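Local coordinates for sigma-54 interaction domain protein (Enterococcus faecalis, PDB 3GDW) that is of unknown function, contributes here only its mannose-family PTS EIIA-like domain, and as a whole protein probably binds ATP and DNA, at residues E43-T46 with M47-Q50; L75-F78 with G79-F83; E126-V129 with R130-R134. All coordinates share one frame; numbering follows the deposited sequence.

Interaction 1: E43-T46 with M47-Q50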
ATOM      1  N   GLU B  43      19.384  -8.131  -2.130  1.00 26.76           N
ATOM      2  CA  GLU B  43      19.478  -7.661  -3.504  1.00 27.56           C
ATOM      3  C   GLU B  43      18.239  -8.048  -4.312  1.00 27.58           C
ATOM      4  O   GLU B  43      17.609  -9.079  -4.059  1.00 26.10           O
ATOM      5  CB  GLU B  43      20.792  -8.100  -4.153  1.00 28.17           C
ATOM      6  CG  GLU B  43      21.990  -7.439  -3.490  1.00 32.26           C
ATOM      7  CD  GLU B  43      23.315  -7.949  -4.011  1.00 38.93           C
ATOM      8  OE1 GLU B  43      23.320  -8.832  -4.892  1.00 41.60           O
ATOM      9  OE2 GLU B  43      24.363  -7.469  -3.527  1.00 41.98           O
ATOM     10  N   VAL B  44      17.876  -7.181  -5.257  1.00 27.81           N
ATOM     11  CA  VAL B  44      16.693  -7.388  -6.108  1.00 28.69           C
ATOM     12  C   VAL B  44      16.732  -8.752  -6.841  1.00 28.08           C
ATOM     13  O   VAL B  44      15.734  -9.494  -6.850  1.00 27.94           O
ATOM     14  CB  VAL B  44      16.503  -6.197  -7.111  1.00 29.20           C
ATOM     15  CG1 VAL B  44      15.447  -6.518  -8.156  1.00 30.70           C
ATOM     16  CG2 VAL B  44      16.144  -4.907  -6.354  1.00 29.28           C
ATOM     17  N   GLN B  45      17.884  -9.097  -7.423  1.00 27.33           N
ATOM     18  CA  GLN B  45      18.042 -10.402  -8.103  1.00 26.95           C
ATOM     19  C   GLN B  45      17.770 -11.596  -7.163  1.00 26.49           C
ATOM     20  O   GLN B  45      17.176 -12.597  -7.559  1.00 26.14           O
ATOM     21  CB  GLN B  45      19.432 -10.530  -8.742  1.00 27.05           C
ATOM     22  CG  GLN B  45      19.702 -11.880  -9.382  1.00 28.84           C
ATOM     23  CD  GLN B  45      18.748 -12.217 -10.540  1.00 30.77           C
ATOM     24  OE1 GLN B  45      18.186 -11.330 -11.187  1.00 33.46           O
ATOM     25  NE2 GLN B  45      18.569 -13.510 -10.799  1.00 30.75           N
ATOM     26  N   THR B  46      18.205 -11.490  -5.917  1.00 25.91           N
ATOM     27  CA  THR B  46      17.942 -12.537  -4.934  1.00 25.63           C
ATOM     28  C   THR B  46      16.427 -12.760  -4.752  1.00 25.62           C
ATOM     29  O   THR B  46      15.960 -13.904  -4.627  1.00 25.47           O
ATOM     30  CB  THR B  46      18.537 -12.146  -3.574  1.00 25.75           C
ATOM     31  OG1 THR B  46      19.933 -11.879  -3.731  1.00 26.13           O
ATOM     32  CG2 THR B  46      18.322 -13.236  -2.554  1.00 25.49           C
HETATM   33  N   MSE B  47      15.670 -11.668  -4.736  1.00 25.24           N
HETATM   34  CA  MSE B  47      14.207 -11.747  -4.580  1.00 26.12           C
HETATM   35  C   MSE B  47      13.564 -12.401  -5.804  1.00 25.45           C
HETATM   36  O   MSE B  47      12.695 -13.264  -5.674  1.00 24.98           O
HETATM   37  CB  MSE B  47      13.602 -10.369  -4.359  1.00 25.78           C
HETATM   38  CG  MSE B  47      12.087 -10.403  -4.282  1.00 29.08           C
HETATM   39 SE   MSE B  47      11.471 -11.564  -2.758  0.75 40.72          SE
HETATM   40  CE  MSE B  47      11.957 -10.464  -1.477  1.00 23.81           C
ATOM     41  N   TYR B  48      14.016 -12.007  -6.985  1.00 25.53           N
ATOM     42  CA  TYR B  48      13.501 -12.610  -8.198  1.00 25.90           C
ATOM     43  C   TYR B  48      13.678 -14.127  -8.131  1.00 26.16           C
ATOM     44  O   TYR B  48      12.779 -14.878  -8.491  1.00 25.86           O
ATOM     45  CB  TYR B  48      14.205 -12.076  -9.441  1.00 26.21           C
ATOM     46  CG  TYR B  48      13.700 -12.826 -10.640  1.00 27.13           C
ATOM     47  CD1 TYR B  48      12.399 -12.618 -11.098  1.00 27.89           C
ATOM     48  CD2 TYR B  48      14.483 -13.796 -11.265  1.00 27.30           C
ATOM     49  CE1 TYR B  48      11.893 -13.337 -12.166  1.00 30.22           C
ATOM     50  CE2 TYR B  48      13.989 -14.521 -12.358  1.00 28.50           C
ATOM     51  CZ  TYR B  48      12.688 -14.289 -12.792  1.00 28.83           C
ATOM     52  OH  TYR B  48      12.163 -14.983 -13.859  1.00 30.73           O
ATOM     53  N   GLU B  49      14.844 -14.574  -7.669  1.00 26.72           N
ATOM     54  CA  GLU B  49      15.138 -16.000  -7.660  1.00 28.13           C
ATOM     55  C   GLU B  49      14.222 -16.754  -6.671  1.00 28.17           C
ATOM     56  O   GLU B  49      13.820 -17.884  -6.952  1.00 28.70           O
ATOM     57  CB  GLU B  49      16.630 -16.269  -7.416  1.00 28.20           C
ATOM     58  CG  GLU B  49      17.490 -15.803  -8.564  1.00 32.25           C
ATOM     59  CD  GLU B  49      18.984 -16.018  -8.360  1.00 36.95           C
ATOM     60  OE1 GLU B  49      19.391 -16.797  -7.460  1.00 39.18           O
ATOM     61  OE2 GLU B  49      19.759 -15.396  -9.122  1.00 38.31           O
ATOM     62  N   GLN B  50      13.874 -16.118  -5.550  1.00 27.65           N
ATOM     63  CA  GLN B  50      12.898 -16.692  -4.606  1.00 28.57           C
ATOM     64  C   GLN B  50      11.554 -16.897  -5.298  1.00 28.00           C
ATOM     65  O   GLN B  50      10.919 -17.946  -5.175  1.00 27.52           O
ATOM     66  CB  GLN B  50      12.657 -15.731  -3.431  1.00 28.87           C
ATOM     67  CG  GLN B  50      13.848 -15.535  -2.535  1.00 33.04           C
ATOM     68  CD  GLN B  50      14.053 -16.728  -1.644  1.00 37.13           C
ATOM     69  OE1 GLN B  50      13.144 -17.119  -0.898  1.00 38.46           O
ATOM     70  NE2 GLN B  50      15.239 -17.317  -1.708  1.00 35.43           N
TER
HETATM   71  O   HOH W   1      16.982 -16.339  -3.334  1.00 35.19           O

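Interaction 2: L75-F78 with G79-F83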
ATOM      1  N   LEU B  75      10.703  -4.259  -8.759  1.00 30.03           N
ATOM      2  CA  LEU B  75       9.873  -5.431  -8.587  1.00 30.65           C
ATOM      3  C   LEU B  75       8.877  -5.659  -9.746  1.00 31.48           C
ATOM      4  O   LEU B  75       8.604  -6.797 -10.105  1.00 32.16           O
ATOM      5  CB  LEU B  75       9.205  -5.428  -7.201  1.00 29.41           C
ATOM      6  CG  LEU B  75      10.084  -5.406  -5.929  1.00 29.22           C
ATOM      7  CD1 LEU B  75       9.241  -5.469  -4.675  1.00 25.84           C
ATOM      8  CD2 LEU B  75      11.075  -6.549  -5.905  1.00 29.42           C
ATOM      9  N   ASN B  76       8.354  -4.605 -10.363  1.00 32.90           N
ATOM     10  CA  ASN B  76       7.397  -4.856 -11.444  1.00 33.97           C
ATOM     11  C   ASN B  76       8.002  -5.549 -12.648  1.00 33.94           C
ATOM     12  O   ASN B  76       7.316  -6.333 -13.318  1.00 35.36           O
ATOM     13  CB  ASN B  76       6.607  -3.619 -11.873  1.00 35.02           C
ATOM     14  CG  ASN B  76       5.097  -3.874 -11.816  1.00 36.86           C
ATOM     15  OD1 ASN B  76       4.626  -4.601 -10.927  1.00 39.72           O
ATOM     16  ND2 ASN B  76       4.337  -3.281 -12.737  1.00 37.48           N
ATOM     17  N   SER B  77       9.286  -5.298 -12.898  1.00 32.64           N
ATOM     18  CA  SER B  77       9.993  -5.977 -13.976  1.00 31.60           C
ATOM     19  C   SER B  77       9.967  -7.499 -13.857  1.00 30.74           C
ATOM     20  O   SER B  77      10.209  -8.193 -14.833  1.00 29.49           O
ATOM     21  CB  SER B  77      11.432  -5.492 -14.057  1.00 31.84           C
ATOM     22  OG  SER B  77      12.146  -5.893 -12.915  1.00 32.51           O
ATOM     23  N   PHE B  78       9.654  -8.021 -12.667  1.00 29.82           N
ATOM     24  CA  PHE B  78       9.629  -9.485 -12.475  1.00 29.59           C
ATOM     25  C   PHE B  78       8.531 -10.130 -13.296  1.00 29.58           C
ATOM     26  O   PHE B  78       8.639 -11.297 -13.658  1.00 29.08           O
ATOM     27  CB  PHE B  78       9.419  -9.897 -11.002  1.00 29.27           C
ATOM     28  CG  PHE B  78      10.539  -9.518 -10.085  1.00 29.09           C
ATOM     29  CD1 PHE B  78      11.729  -8.979 -10.571  1.00 28.02           C
ATOM     30  CD2 PHE B  78      10.411  -9.747  -8.719  1.00 28.59           C
ATOM     31  CE1 PHE B  78      12.771  -8.645  -9.704  1.00 28.93           C
ATOM     32  CE2 PHE B  78      11.447  -9.429  -7.840  1.00 28.82           C
ATOM     33  CZ  PHE B  78      12.625  -8.866  -8.328  1.00 30.57           C
ATOM     34  N   GLY B  79       7.465  -9.380 -13.561  1.00 29.84           N
ATOM     35  CA  GLY B  79       6.322  -9.931 -14.288  1.00 31.22           C
ATOM     36  C   GLY B  79       6.709 -10.419 -15.667  1.00 31.94           C
ATOM     37  O   GLY B  79       6.445 -11.567 -16.031  1.00 32.49           O
ATOM     38  N   ASN B  80       7.348  -9.548 -16.436  1.00 32.44           N
ATOM     39  CA  ASN B  80       7.770  -9.929 -17.756  1.00 33.74           C
ATOM     40  C   ASN B  80       8.897 -10.959 -17.676  1.00 33.33           C
ATOM     41  O   ASN B  80       8.947 -11.871 -18.494  1.00 33.59           O
ATOM     42  CB  ASN B  80       8.171  -8.710 -18.594  1.00 33.99           C
ATOM     43  CG  ASN B  80       8.723  -9.095 -19.957  1.00 37.32           C
ATOM     44  OD1 ASN B  80       8.139  -9.919 -20.667  1.00 41.38           O
ATOM     45  ND2 ASN B  80       9.865  -8.512 -20.323  1.00 40.12           N
HETATM   46  N   MSE B  81       9.778 -10.826 -16.682  1.00 32.86           N
HETATM   47  CA  MSE B  81      10.884 -11.777 -16.509  1.00 32.73           C
HETATM   48  C   MSE B  81      10.374 -13.199 -16.319  1.00 32.09           C
HETATM   49  O   MSE B  81      10.893 -14.130 -16.918  1.00 31.60           O
HETATM   50  CB  MSE B  81      11.768 -11.388 -15.325  1.00 33.05           C
HETATM   51  CG  MSE B  81      12.954 -10.527 -15.693  1.00 36.07           C
HETATM   52 SE   MSE B  81      13.778  -9.752 -14.101  0.75 42.15          SE
HETATM   53  CE  MSE B  81      14.814  -8.317 -14.959  1.00 42.59           C
ATOM     54  N   LEU B  82       9.356 -13.360 -15.481  1.00 31.97           N
ATOM     55  CA  LEU B  82       8.759 -14.676 -15.237  1.00 32.45           C
ATOM     56  C   LEU B  82       8.101 -15.241 -16.479  1.00 32.50           C
ATOM     57  O   LEU B  82       8.217 -16.433 -16.754  1.00 33.02           O
ATOM     58  CB  LEU B  82       7.697 -14.604 -14.142  1.00 32.30           C
ATOM     59  CG  LEU B  82       7.947 -14.830 -12.667  1.00 31.93           C
ATOM     60  CD1 LEU B  82       6.556 -14.768 -11.975  1.00 28.94           C
ATOM     61  CD2 LEU B  82       8.676 -16.153 -12.352  1.00 29.66           C
ATOM     62  N   PHE B  83       7.370 -14.400 -17.207  1.00 33.43           N
ATOM     63  CA  PHE B  83       6.763 -14.838 -18.467  1.00 33.74           C
ATOM     64  C   PHE B  83       7.821 -15.317 -19.465  1.00 34.04           C
ATOM     65  O   PHE B  83       7.673 -16.391 -20.036  1.00 33.44           O
ATOM     66  CB  PHE B  83       5.893 -13.757 -19.117  1.00 33.60           C
ATOM     67  CG  PHE B  83       5.450 -14.121 -20.506  1.00 34.55           C
ATOM     68  CD1 PHE B  83       4.474 -15.095 -20.700  1.00 34.83           C
ATOM     69  CD2 PHE B  83       6.039 -13.531 -21.617  1.00 34.15           C
ATOM     70  CE1 PHE B  83       4.071 -15.455 -21.984  1.00 34.09           C
ATOM     71  CE2 PHE B  83       5.650 -13.890 -22.904  1.00 34.13           C
ATOM     72  CZ  PHE B  83       4.663 -14.850 -23.089  1.00 34.81           C
TER

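Interaction 3: E126-V129 with R130-R134. With EDO (1,2-ethanediol), chain C.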
ATOM      1  N   GLU B 126      -8.389   3.731 -10.669  1.00 21.44           N
ATOM      2  CA  GLU B 126      -9.031   4.906 -11.302  1.00 23.21           C
ATOM      3  C   GLU B 126      -9.994   5.616 -10.377  1.00 22.43           C
ATOM      4  O   GLU B 126     -10.001   6.844 -10.353  1.00 22.45           O
ATOM      5  CB  GLU B 126      -9.778   4.570 -12.607  1.00 23.25           C
ATOM      6  CG  GLU B 126      -8.999   3.724 -13.567  1.00 29.66           C
ATOM      7  CD  GLU B 126      -8.317   4.517 -14.662  1.00 35.24           C
ATOM      8  OE1 GLU B 126      -8.241   5.771 -14.547  1.00 35.85           O
ATOM      9  OE2 GLU B 126      -7.879   3.866 -15.642  1.00 35.40           O
ATOM     10  N   SER B 127     -10.795   4.857  -9.618  1.00 22.25           N
ATOM     11  CA  SER B 127     -11.694   5.457  -8.630  1.00 22.95           C
ATOM     12  C   SER B 127     -10.924   6.319  -7.650  1.00 22.67           C
ATOM     13  O   SER B 127     -11.357   7.420  -7.333  1.00 23.98           O
ATOM     14  CB  SER B 127     -12.460   4.408  -7.842  1.00 22.04           C
ATOM     15  OG  SER B 127     -13.199   3.611  -8.713  1.00 26.56           O
ATOM     16  N   VAL B 128      -9.783   5.816  -7.170  1.00 22.75           N
ATOM     17  CA  VAL B 128      -8.962   6.550  -6.208  1.00 22.48           C
ATOM     18  C   VAL B 128      -8.319   7.809  -6.807  1.00 22.38           C
ATOM     19  O   VAL B 128      -8.203   8.828  -6.124  1.00 22.33           O
ATOM     20  CB  VAL B 128      -7.869   5.634  -5.568  1.00 21.97           C
ATOM     21  CG1 VAL B 128      -6.820   6.474  -4.773  1.00 23.31           C
ATOM     22  CG2 VAL B 128      -8.534   4.651  -4.650  1.00 21.65           C
ATOM     23  N   VAL B 129      -7.868   7.717  -8.054  1.00 22.61           N
ATOM     24  CA  VAL B 129      -7.281   8.859  -8.756  1.00 23.38           C
ATOM     25  C   VAL B 129      -8.308   9.992  -8.795  1.00 23.96           C
ATOM     26  O   VAL B 129      -7.994  11.166  -8.530  1.00 23.41           O
ATOM     27  CB  VAL B 129      -6.823   8.449 -10.174  1.00 23.26           C
ATOM     28  CG1 VAL B 129      -6.476   9.670 -11.056  1.00 22.22           C
ATOM     29  CG2 VAL B 129      -5.644   7.478 -10.065  1.00 22.91           C
ATOM     30  N   ARG B 130      -9.544   9.606  -9.066  1.00 24.72           N
ATOM     31  CA  ARG B 130     -10.647  10.538  -9.166  1.00 26.77           C
ATOM     32  C   ARG B 130     -11.063  11.122  -7.793  1.00 27.54           C
ATOM     33  O   ARG B 130     -11.284  12.333  -7.679  1.00 27.41           O
ATOM     34  CB  ARG B 130     -11.786   9.857  -9.916  1.00 26.68           C
ATOM     35  CG  ARG B 130     -12.990  10.723 -10.115  1.00 29.58           C
ATOM     36  CD  ARG B 130     -14.141  10.134  -9.359  1.00 31.24           C
ATOM     37  NE  ARG B 130     -15.221   9.999 -10.296  1.00 30.94           N
ATOM     38  CZ  ARG B 130     -16.376   9.405 -10.070  1.00 29.07           C
ATOM     39  NH1 ARG B 130     -17.240   9.398 -11.041  1.00 29.18           N
ATOM     40  NH2 ARG B 130     -16.662   8.837  -8.909  1.00 27.73           N
ATOM     41  N   GLU B 131     -11.155  10.263  -6.771  0.50 28.02           N
ATOM     42  CA  GLU B 131     -11.424  10.703  -5.389  0.50 28.74           C
ATOM     43  C   GLU B 131     -10.366  11.704  -4.918  0.50 28.70           C
ATOM     44  O   GLU B 131     -10.700  12.747  -4.350  0.50 29.25           O
ATOM     45  CB  GLU B 131     -11.489   9.507  -4.418  0.50 29.13           C
ATOM     46  CG  GLU B 131     -11.801   9.877  -2.961  0.50 30.90           C
ATOM     47  CD  GLU B 131     -12.042   8.654  -2.061  0.50 33.07           C
ATOM     48  OE1 GLU B 131     -11.155   7.773  -1.969  0.50 33.45           O
ATOM     49  OE2 GLU B 131     -13.118   8.586  -1.425  0.50 34.45           O
ATOM     50  N   GLN B 132      -9.098  11.385  -5.172  1.00 28.33           N
ATOM     51  CA  GLN B 132      -7.990  12.293  -4.876  1.00 28.51           C
ATOM     52  C   GLN B 132      -8.063  13.594  -5.681  1.00 28.17           C
ATOM     53  O   GLN B 132      -7.844  14.685  -5.131  1.00 26.82           O
ATOM     54  CB  GLN B 132      -6.626  11.605  -5.081  1.00 28.87           C
ATOM     55  CG  GLN B 132      -6.197  10.735  -3.892  1.00 29.40           C
ATOM     56  CD  GLN B 132      -4.907   9.946  -4.132  1.00 29.98           C
ATOM     57  OE1 GLN B 132      -4.108  10.286  -5.005  1.00 32.13           O
ATOM     58  NE2 GLN B 132      -4.715   8.870  -3.369  1.00 29.60           N
ATOM     59  N   PHE B 133      -8.376  13.470  -6.973  1.00 28.02           N
ATOM     60  CA  PHE B 133      -8.562  14.643  -7.811  1.00 28.65           C
ATOM     61  C   PHE B 133      -9.602  15.587  -7.231  1.00 28.70           C
ATOM     62  O   PHE B 133      -9.344  16.791  -7.106  1.00 28.72           O
ATOM     63  CB  PHE B 133      -8.930  14.288  -9.246  1.00 28.56           C
ATOM     64  CG  PHE B 133      -9.318  15.493 -10.062  1.00 30.73           C
ATOM     65  CD1 PHE B 133      -8.367  16.450 -10.397  1.00 30.99           C
ATOM     66  CD2 PHE B 133     -10.637  15.691 -10.464  1.00 32.01           C
ATOM     67  CE1 PHE B 133      -8.721  17.574 -11.136  1.00 32.05           C
ATOM     68  CE2 PHE B 133     -10.987  16.821 -11.203  1.00 31.95           C
ATOM     69  CZ  PHE B 133     -10.021  17.752 -11.536  1.00 29.66           C
ATOM     70  N   ARG B 134     -10.757  15.041  -6.856  1.00 29.21           N
ATOM     71  CA  ARG B 134     -11.845  15.855  -6.315  1.00 30.03           C
ATOM     72  C   ARG B 134     -11.500  16.494  -4.967  1.00 31.77           C
ATOM     73  O   ARG B 134     -11.914  17.614  -4.710  1.00 31.05           O
ATOM     74  CB  ARG B 134     -13.142  15.069  -6.266  1.00 29.18           C
ATOM     75  CG  ARG B 134     -13.626  14.712  -7.679  1.00 28.62           C
ATOM     76  CD  ARG B 134     -14.880  13.875  -7.656  1.00 28.58           C
ATOM     77  NE  ARG B 134     -15.404  13.569  -8.994  1.00 25.57           N
ATOM     78  CZ  ARG B 134     -16.596  13.004  -9.205  1.00 27.00           C
ATOM     79  NH1 ARG B 134     -17.376  12.698  -8.169  1.00 27.33           N
ATOM     80  NH2 ARG B 134     -17.021  12.748 -10.436  1.00 24.48           N
TER
HETATM   81  C1  EDO C 701     -14.959  13.053 -12.388  1.00 42.73           C
HETATM   82  O1  EDO C 701     -14.025  13.930 -11.805  1.00 37.91           O
HETATM   83  C2  EDO C 701     -14.305  11.827 -12.985  1.00 44.29           C
HETATM   84  O2  EDO C 701     -15.389  10.879 -13.001  1.00 46.68           O
HETATM   85  O   HOH W   2     -14.191   7.704  -7.010  1.00 30.77           O

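Interaction 1: E43-T46 with M47-Q50
Gln45 and Glu49, one turn apart on helix 44-57, meet through their polar ends: NE2 of Gln45 donates to OE2 of Glu49 at 2.8 Å, with a nearly straight N-H...O angle of 173°. The acceptor uses its anti lone pair, the one away from the other carboxylate oxygen, and lies practically in the amide plane, although the amide and carboxylate planes themselves are turned 68° apart. Gln45 reaches this point by a bend: CG is anti to the backbone N, and a chi2 of 62° folds the chain back toward the following turn. The amide nitrogen also passes the edge of the Tyr48 ring, 4.1 Å from CD2.

Beneath these side chains run the i to i+4 bonds of the first helical turns, from Tyr48 N to Val44 O (3.0 Å) and from Glu49 N to Gln45 O (3.1 Å), with Glu43 as the N-cap residue. Thr46 O accepts twice, from Gln50 N and from a water, which in turn accepts from Gln50 NE2 at 2.6 Å. On the inner side, Met47, a selenomethionine, packs on Met36 and Met38 of strand 34-38, while Tyr48 OH bonds to Glu85 of helix 78-86.

The helix is thus amphipathic at its start: amide, carboxylate and water stitch successive turns along one flank, and the straight bond from Gln45 would orient the Glu49 carboxylate and tie it to the first turn.

Interaction 2: L75-F78 with G79-F83
The Phe78 ring has the selenium of Met81, a selenomethionine, beside it, 4.2 Å from CD1 and 5.4 Å from the ring centroid. The approach is oblique, 69° off the ring normal, and forms a Met-aromatic contact between residues three apart. One face of the ring is taken by the backbone of Leu75, whose CA sits over the ring centre, 4.2 Å above the plane. Tyr48 of helix 44-57 makes an edge-to-face pair with the same ring, and Leu10 and Leu68 of the central sheet also touch Phe78.

Met81 gets its selenium there with a chi1 of -93°, away from the usual staggered values, and a chain that runs extended beyond CG, past the carbonyl of Ser77; its methyl CE ends 4.1 Å from Ser77 OG. That hydroxyl is turned back by a chi1 of 67° and is hydrogen-bonded to Ser74 O in the preceding loop.

The backbone beneath passes from a turn into helix 78-86. Gly79 N donates to Asn76 O at 3.1 Å, an i to i+3 bond whose donor stands well above the carbonyl plane and does not lie on a lone pair. Beyond it the spacing becomes regular: Met81 N binds Ser77 O at 3.2 Å, and Leu82 N binds Phe78 O at 2.8 Å. Leu82 turns inward, its CB 3.5 Å from Phe78 O, and packs on Ile66 and on Val55 of helix 44-57.

Here the end of the loop after strand 66-70 is wound into a helix of the parallel alpha/beta fold. Chemically, the work is divided: backbone bonds take up the N-H groups of Gly79, Met81 and Leu82, while the ring, packed against selenium, backbone and neighbouring aromatic, presents an apolar surface to the core.

Interaction 3: E126-V129 with R130-R134
The C-terminal helix 114-135 is a regular alpha-helix here, and Val128 and Gln132 meet across one of its turns: Val128 CG1 lies 3.5 Å from Gln132 NE2, above the i to i+4 bond from Gln132 N to Val128 O at 2.9 Å. Phe133 N repeats the pattern with Val129 O at 2.8 Å. The mixed flank of Val128, Val129, Glu131 and Gln132 packs on the second subunit, Val128 on Met95 of that subunit and Gln132 on its Gln122.

On another flank Arg130 and Arg134 share a molecule of 1,2-ethanediol, probably from the crystallisation liquor. Arg130 grips its O2 through two nitrogens, NE at 2.8 Å and NH1 at 3.1 Å, so the hydroxyl sits at the edge of the guanidinium, near its plane. Arg134 NE donates to O1 at 3.2 Å, although this end of the diol is less certainly placed. Arg130 arrives by bends at chi2 and chi3, whereas Arg134 runs extended from CG to NE; the two guanidinium groups are stacked with an offset, each with a nitrogen of the other above one face. A water held by Ser127 O makes a long, weak hydrogen bond with Arg130 NH2.

The diol is a neutral acceptor, so hydrogen bonding and not charge pairing holds it, and its presence gives no sign of a natural substrate.

How the interactions relate
From the N terminus, the three interactions follow one another in series, none nested or crossed, and each spans only a turn or two of backbone. Interaction 1 opens helix 44-57 after strand 34-38; interaction 2 closes the turn that leads from the loop after strand 66-70 into helix 78-86. These two touch, with centres 11 Å apart: Val44 and Tyr48 pack against Phe78, joining two helices on one side of the parallel sheet. Interaction 3 stands apart on helix 114-135, its centre 34 Å from that of interaction 1, across the chain's centre. Its connections run instead to the second subunit, whose copy of Gln132 packs on Asn76 of interaction 2.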